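Local structure of carbohydrate binding family 6 (Clostridium thermocellum, 5A8C) at residues Ala27-Asp39 / Thr72-Gly86. The protein is an alpha-L-arabinofuranosidase of glycoside hydrolase family 43, which hydrolyses terminal non-reducing alpha-L-arabinofuranosyl residues, probably from arabinose-containing polysaccharides. Numbering follows the deposited sequence.
Sequences ADYPIFSQRFTAD and TCISTDDLKNWTDHG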
loop_
_atom_site.group_PDB
_atom_site.type_symbol
_atom_site.label_atom_id
_atom_site.label_comp_id
_atom_site.label_asym_id
_atom_site.label_seq_id
_atom_site.Cartn_x
_atom_site.Cartn_y
_atom_site.Cartn_z
ATOM N N ALA A 27 6.518 23.887 -0.024
ATOM C CA ALA A 27 5.982 22.685 0.608
ATOM C C ALA A 27 6.965 22.161 1.597
ATOM O O ALA A 27 8.168 22.391 1.497
ATOM C CB ALA A 27 5.646 21.677 -0.460
ATOM N N ASP A 28 6.478 21.360 2.513
ATOM C CA ASP A 28 7.310 20.923 3.612
ATOM C C ASP A 28 7.939 19.583 3.344
ATOM O O ASP A 28 7.406 18.742 2.593
ATOM C CB ASP A 28 6.429 20.746 4.829
ATOM C CG ASP A 28 5.769 22.004 5.246
ATOM O OD1 ASP A 28 6.223 23.101 4.900
ATOM O OD2 ASP A 28 4.712 21.969 5.896
ATOM N N TYR A 29 9.063 19.319 4.003
ATOM C CA TYR A 29 9.632 17.996 4.086
ATOM C C TYR A 29 10.259 17.830 5.466
ATOM O O TYR A 29 11.128 18.623 5.838
ATOM C CB TYR A 29 10.709 17.827 3.038
ATOM C CG TYR A 29 11.419 16.494 3.165
ATOM C CD1 TYR A 29 10.876 15.327 2.667
ATOM C CD2 TYR A 29 12.658 16.375 3.764
ATOM C CE1 TYR A 29 11.513 14.115 2.774
ATOM C CE2 TYR A 29 13.305 15.172 3.856
ATOM C CZ TYR A 29 12.748 14.034 3.346
ATOM O OH TYR A 29 13.381 12.841 3.399
ATOM N N PRO A 30 9.881 16.814 6.223
ATOM C CA PRO A 30 8.848 15.819 5.925
ATOM C C PRO A 30 7.433 16.432 5.988
ATOM O O PRO A 30 7.219 17.460 6.621
ATOM C CB PRO A 30 9.064 14.770 6.985
ATOM C CG PRO A 30 9.686 15.496 8.098
ATOM C CD PRO A 30 10.526 16.554 7.509
ATOM N N ILE A 31 6.478 15.791 5.317
ATOM C CA ILE A 31 5.133 16.326 5.274
ATOM C C ILE A 31 4.345 16.150 6.550
ATOM O O ILE A 31 3.419 16.924 6.813
ATOM C CB ILE A 31 4.312 15.806 4.052
ATOM C CG1 ILE A 31 4.020 14.305 4.126
ATOM C CG2 ILE A 31 4.981 16.185 2.743
ATOM C CD1 ILE A 31 3.081 13.828 3.045
ATOM N N PHE A 32 4.662 15.123 7.343
ATOM C CA PHE A 32 3.857 14.752 8.514
ATOM C C PHE A 32 4.715 14.053 9.525
ATOM O O PHE A 32 5.223 12.952 9.260
ATOM C CB PHE A 32 2.687 13.847 8.098
ATOM C CG PHE A 32 1.813 13.453 9.239
ATOM C CD1 PHE A 32 0.980 14.384 9.867
ATOM C CD2 PHE A 32 1.823 12.161 9.725
ATOM C CE1 PHE A 32 0.182 14.016 10.922
ATOM C CE2 PHE A 32 1.018 11.795 10.782
ATOM C CZ PHE A 32 0.185 12.717 11.387
ATOM N N SER A 33 4.870 14.654 10.687
ATOM C CA SER A 33 5.747 14.073 11.716
ATOM C C SER A 33 5.072 13.848 13.047
ATOM O O SER A 33 5.746 13.448 13.988
ATOM C CB SER A 33 7.004 14.929 11.940
ATOM O OG SER A 33 6.604 16.198 12.345
ATOM N N GLN A 34 3.764 14.086 13.134
ATOM C CA GLN A 34 3.108 13.994 14.447
ATOM C C GLN A 34 3.225 12.628 15.080
ATOM O O GLN A 34 3.433 12.503 16.286
ATOM C CB GLN A 34 1.655 14.368 14.347
ATOM C CG GLN A 34 1.407 15.760 13.891
ATOM C CD GLN A 34 1.992 16.787 14.858
ATOM O OE1 GLN A 34 1.722 16.716 16.079
ATOM N NE2 GLN A 34 2.859 17.673 14.363
ATOM N N ARG A 35 3.008 11.597 14.264
ATOM C CA ARG A 35 3.098 10.217 14.624
ATOM C C ARG A 35 3.792 9.518 13.477
ATOM O O ARG A 35 3.791 10.032 12.367
ATOM C CB ARG A 35 1.702 9.618 14.889
ATOM C CG ARG A 35 0.967 10.261 16.046
ATOM C CD ARG A 35 -0.449 9.771 16.295
ATOM N NE ARG A 35 -1.278 9.817 15.114
ATOM C CZ ARG A 35 -1.729 10.915 14.530
ATOM N NH1 ARG A 35 -1.475 12.128 14.993
ATOM N NH2 ARG A 35 -2.456 10.813 13.451
ATOM N N PHE A 36 4.354 8.333 13.731
ATOM C CA PHE A 36 5.069 7.617 12.671
ATOM C C PHE A 36 4.090 6.872 11.754
ATOM O O PHE A 36 3.080 6.318 12.208
ATOM C CB PHE A 36 6.095 6.671 13.324
ATOM C CG PHE A 36 7.162 7.417 14.084
ATOM C CD1 PHE A 36 8.108 8.149 13.380
ATOM C CD2 PHE A 36 7.201 7.410 15.466
ATOM C CE1 PHE A 36 9.071 8.878 14.069
ATOM C CE2 PHE A 36 8.158 8.164 16.149
ATOM C CZ PHE A 36 9.092 8.875 15.442
ATOM N N THR A 37 4.421 6.884 10.467
ATOM C CA THR A 37 3.535 6.373 9.416
ATOM C C THR A 37 4.350 5.637 8.381
ATOM O O THR A 37 5.485 6.000 8.053
ATOM C CB THR A 37 2.802 7.562 8.708
ATOM O OG1 THR A 37 3.696 8.569 8.259
ATOM C CG2 THR A 37 1.741 8.155 9.635
ATOM N N ALA A 38 3.735 4.590 7.796
ATOM C CA ALA A 38 4.424 3.731 6.836
ATOM C C ALA A 38 3.426 3.166 5.819
ATOM O O ALA A 38 2.200 3.248 5.993
ATOM C CB ALA A 38 5.100 2.561 7.543
ATOM N N ASP A 39 3.981 2.612 4.757
ATOM C CA ASP A 39 3.163 1.766 3.829
ATOM C C ASP A 39 1.948 2.488 3.275
ATOM O O ASP A 39 0.820 1.993 3.332
ATOM C CB ASP A 39 2.708 0.478 4.532
ATOM C CG ASP A 39 3.804 -0.225 5.273
ATOM O OD1 ASP A 39 4.938 -0.290 4.782
ATOM O OD2 ASP A 39 3.463 -0.791 6.380
ATOM N N THR A 72 -3.508 5.422 10.099
ATOM C CA THR A 72 -3.522 6.883 10.123
ATOM C C THR A 72 -4.022 7.410 8.805
ATOM O O THR A 72 -3.704 6.841 7.761
ATOM C CB THR A 72 -2.051 7.387 10.340
ATOM O OG1 THR A 72 -1.532 6.846 11.533
ATOM C CG2 THR A 72 -1.966 8.887 10.308
ATOM N N CYS A 73 -4.737 8.544 8.816
ATOM C CA CYS A 73 -5.127 9.192 7.557
ATOM C C CYS A 73 -4.770 10.668 7.649
ATOM O O CYS A 73 -5.081 11.347 8.657
ATOM C CB CYS A 73 -6.625 9.062 7.346
ATOM S SG CYS A 73 -7.302 9.871 5.921
ATOM N N ILE A 74 -4.154 11.189 6.581
ATOM C CA ILE A 74 -3.893 12.633 6.393
ATOM C C ILE A 74 -4.440 13.010 5.021
ATOM O O ILE A 74 -4.583 12.172 4.142
ATOM C CB ILE A 74 -2.396 12.963 6.566
ATOM C CG1 ILE A 74 -1.536 12.399 5.447
ATOM C CG2 ILE A 74 -1.902 12.553 7.930
ATOM C CD1 ILE A 74 -0.081 12.805 5.505
ATOM N N SER A 75 -4.693 14.305 4.812
ATOM C CA SER A 75 -5.159 14.722 3.497
ATOM C C SER A 75 -4.768 16.129 3.199
ATOM O O SER A 75 -4.421 16.940 4.063
ATOM C CB SER A 75 -6.684 14.586 3.331
ATOM O OG SER A 75 -7.376 15.626 4.032
ATOM N N THR A 76 -4.908 16.473 1.914
ATOM C CA THR A 76 -4.614 17.815 1.436
ATOM C C THR A 76 -5.506 18.165 0.264
ATOM O O THR A 76 -5.913 17.309 -0.490
ATOM C CB THR A 76 -3.151 17.911 1.002
ATOM O OG1 THR A 76 -2.794 19.294 0.780
ATOM C CG2 THR A 76 -2.828 17.099 -0.249
ATOM N N ASP A 77 -5.731 19.473 0.089
ATOM C CA ASP A 77 -6.306 19.980 -1.159
ATOM C C ASP A 77 -5.354 20.819 -1.958
ATOM O O ASP A 77 -5.759 21.350 -2.983
ATOM C CB ASP A 77 -7.638 20.727 -0.994
ATOM C CG ASP A 77 -7.511 22.060 -0.395
ATOM O OD1 ASP A 77 -6.387 22.438 -0.037
ATOM O OD2 ASP A 77 -8.573 22.746 -0.346
ATOM N N ASP A 78 -4.117 20.927 -1.526
ATOM C CA ASP A 78 -3.177 21.840 -2.153
ATOM C C ASP A 78 -1.755 21.345 -2.211
ATOM O O ASP A 78 -0.884 22.046 -2.736
ATOM C CB ASP A 78 -3.220 23.267 -1.519
ATOM C CG ASP A 78 -2.737 23.324 -0.105
ATOM O OD1 ASP A 78 -2.362 22.288 0.478
ATOM O OD2 ASP A 78 -2.717 24.430 0.450
ATOM N N LEU A 79 -1.484 20.126 -1.687
ATOM C CA LEU A 79 -0.167 19.597 -1.623
ATOM C C LEU A 79 0.814 20.485 -0.806
ATOM O O LEU A 79 2.024 20.366 -1.010
ATOM C CB LEU A 79 0.393 19.271 -3.029
ATOM C CG LEU A 79 -0.363 18.159 -3.805
ATOM C CD1 LEU A 79 0.012 18.180 -5.279
ATOM C CD2 LEU A 79 -0.137 16.785 -3.234
ATOM N N LYS A 80 0.266 21.246 0.126
ATOM C CA LYS A 80 1.033 22.110 1.010
ATOM C C LYS A 80 0.614 21.936 2.449
ATOM O O LYS A 80 1.505 21.814 3.343
ATOM C CB LYS A 80 0.969 23.559 0.553
ATOM C CG LYS A 80 1.527 23.824 -0.846
ATOM C CD LYS A 80 1.343 25.267 -1.334
ATOM C CE LYS A 80 1.726 25.410 -2.803
ATOM N NZ LYS A 80 0.839 24.604 -3.706
ATOM N N ASN A 81 -0.681 22.050 2.731
ATOM C CA ASN A 81 -1.236 21.932 4.067
ATOM C C ASN A 81 -1.800 20.536 4.182
ATOM O O ASN A 81 -2.726 20.206 3.425
ATOM C CB ASN A 81 -2.308 23.027 4.324
ATOM C CG ASN A 81 -2.668 23.140 5.817
ATOM O OD1 ASN A 81 -2.702 22.180 6.530
ATOM N ND2 ASN A 81 -2.972 24.347 6.277
ATOM N N TRP A 82 -1.269 19.759 5.107
ATOM C CA TRP A 82 -1.742 18.419 5.374
ATOM C C TRP A 82 -2.558 18.408 6.648
ATOM O O TRP A 82 -2.054 18.821 7.713
ATOM C CB TRP A 82 -0.549 17.442 5.460
ATOM C CG TRP A 82 0.150 17.288 4.145
ATOM C CD1 TRP A 82 1.186 18.000 3.677
ATOM C CD2 TRP A 82 -0.217 16.390 3.086
ATOM N NE1 TRP A 82 1.493 17.634 2.402
ATOM C CE2 TRP A 82 0.672 16.602 2.024
ATOM C CE3 TRP A 82 -1.182 15.369 2.963
ATOM C CZ2 TRP A 82 0.617 15.850 0.820
ATOM C CZ3 TRP A 82 -1.242 14.638 1.783
ATOM C CH2 TRP A 82 -0.340 14.891 0.744
ATOM N N THR A 83 -3.787 17.965 6.579
ATOM C CA THR A 83 -4.645 17.823 7.738
ATOM C C THR A 83 -4.521 16.439 8.312
ATOM O O THR A 83 -4.552 15.441 7.587
ATOM C CB THR A 83 -6.104 18.081 7.339
ATOM O OG1 THR A 83 -6.189 19.399 6.777
ATOM C CG2 THR A 83 -7.037 17.936 8.489
ATOM N N ASP A 84 -4.362 16.353 9.622
ATOM C CA ASP A 84 -4.295 15.098 10.355
ATOM C C ASP A 84 -5.670 14.665 10.717
ATOM O O ASP A 84 -6.347 15.317 11.506
ATOM C CB ASP A 84 -3.443 15.347 11.590
ATOM C CG ASP A 84 -3.197 14.122 12.441
ATOM O OD1 ASP A 84 -3.620 13.008 12.075
ATOM O OD2 ASP A 84 -2.511 14.282 13.494
ATOM N N HIS A 85 -6.116 13.505 10.188
ATOM C CA HIS A 85 -7.414 12.944 10.528
ATOM C C HIS A 85 -7.351 11.883 11.608
ATOM O O HIS A 85 -8.364 11.212 11.893
ATOM C CB HIS A 85 -8.102 12.411 9.289
ATOM C CG HIS A 85 -8.273 13.431 8.212
ATOM N ND1 HIS A 85 -9.084 14.532 8.344
ATOM C CD2 HIS A 85 -7.699 13.551 7.002
ATOM C CE1 HIS A 85 -9.042 15.220 7.215
ATOM N NE2 HIS A 85 -8.194 14.674 6.382
ATOM N N GLY A 86 -6.169 11.677 12.224
ATOM C CA GLY A 86 -6.032 10.702 13.273
ATOM C C GLY A 86 -6.009 9.279 12.749
ATOM O O GLY A 86 -5.737 9.032 11.550
HETATM O O HOH W 1 3.807 20.395 2.788
#
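Arg35 meets Asp84 end-on, tying the loop leading into strand 36-45 to the hairpin of strands 70-76 and 83-90 in the same four-stranded blade of the family 43 five-bladed beta-propeller. Arg35 NH1 donates to Asp84 OD2 and Arg35 NH2 to Asp84 OD1, both at 2.8 Å, nearly straight (172° or more) and on syn lone pairs, with the two planes 13° apart: a nearly coplanar bidentate salt bridge. Arg35 NE makes a second salt bridge, to Glu87 OE2, which Thr72 OG1 also holds; with the bonds to Asp84 this probably fixes the guanidinium's rotation. Beside it, Ile74 CG2 sits over the centre of the Phe32 ring, 3.8 Å from the centroid, a CH-pi contact, with Gln34 N over the opposite face and Asp84 OD2 at the edge, in plane. Ile31 CD1 makes a second CH-pi contact, 4.0 Å from the centroid of the Trp82 six-membered ring, and Thr76 CB backs the indole's other face. CG1 of Ile31 stands between backbone N and carbonyl carbon (chi1 67°), and the extended chi2 carries CD1 to the ring. One water bridges Asp28 N and Lys80 O. Gly86 N meets Asp84 OD1 at 2.9 Å from above the carboxylate plane, closing an Asx turn.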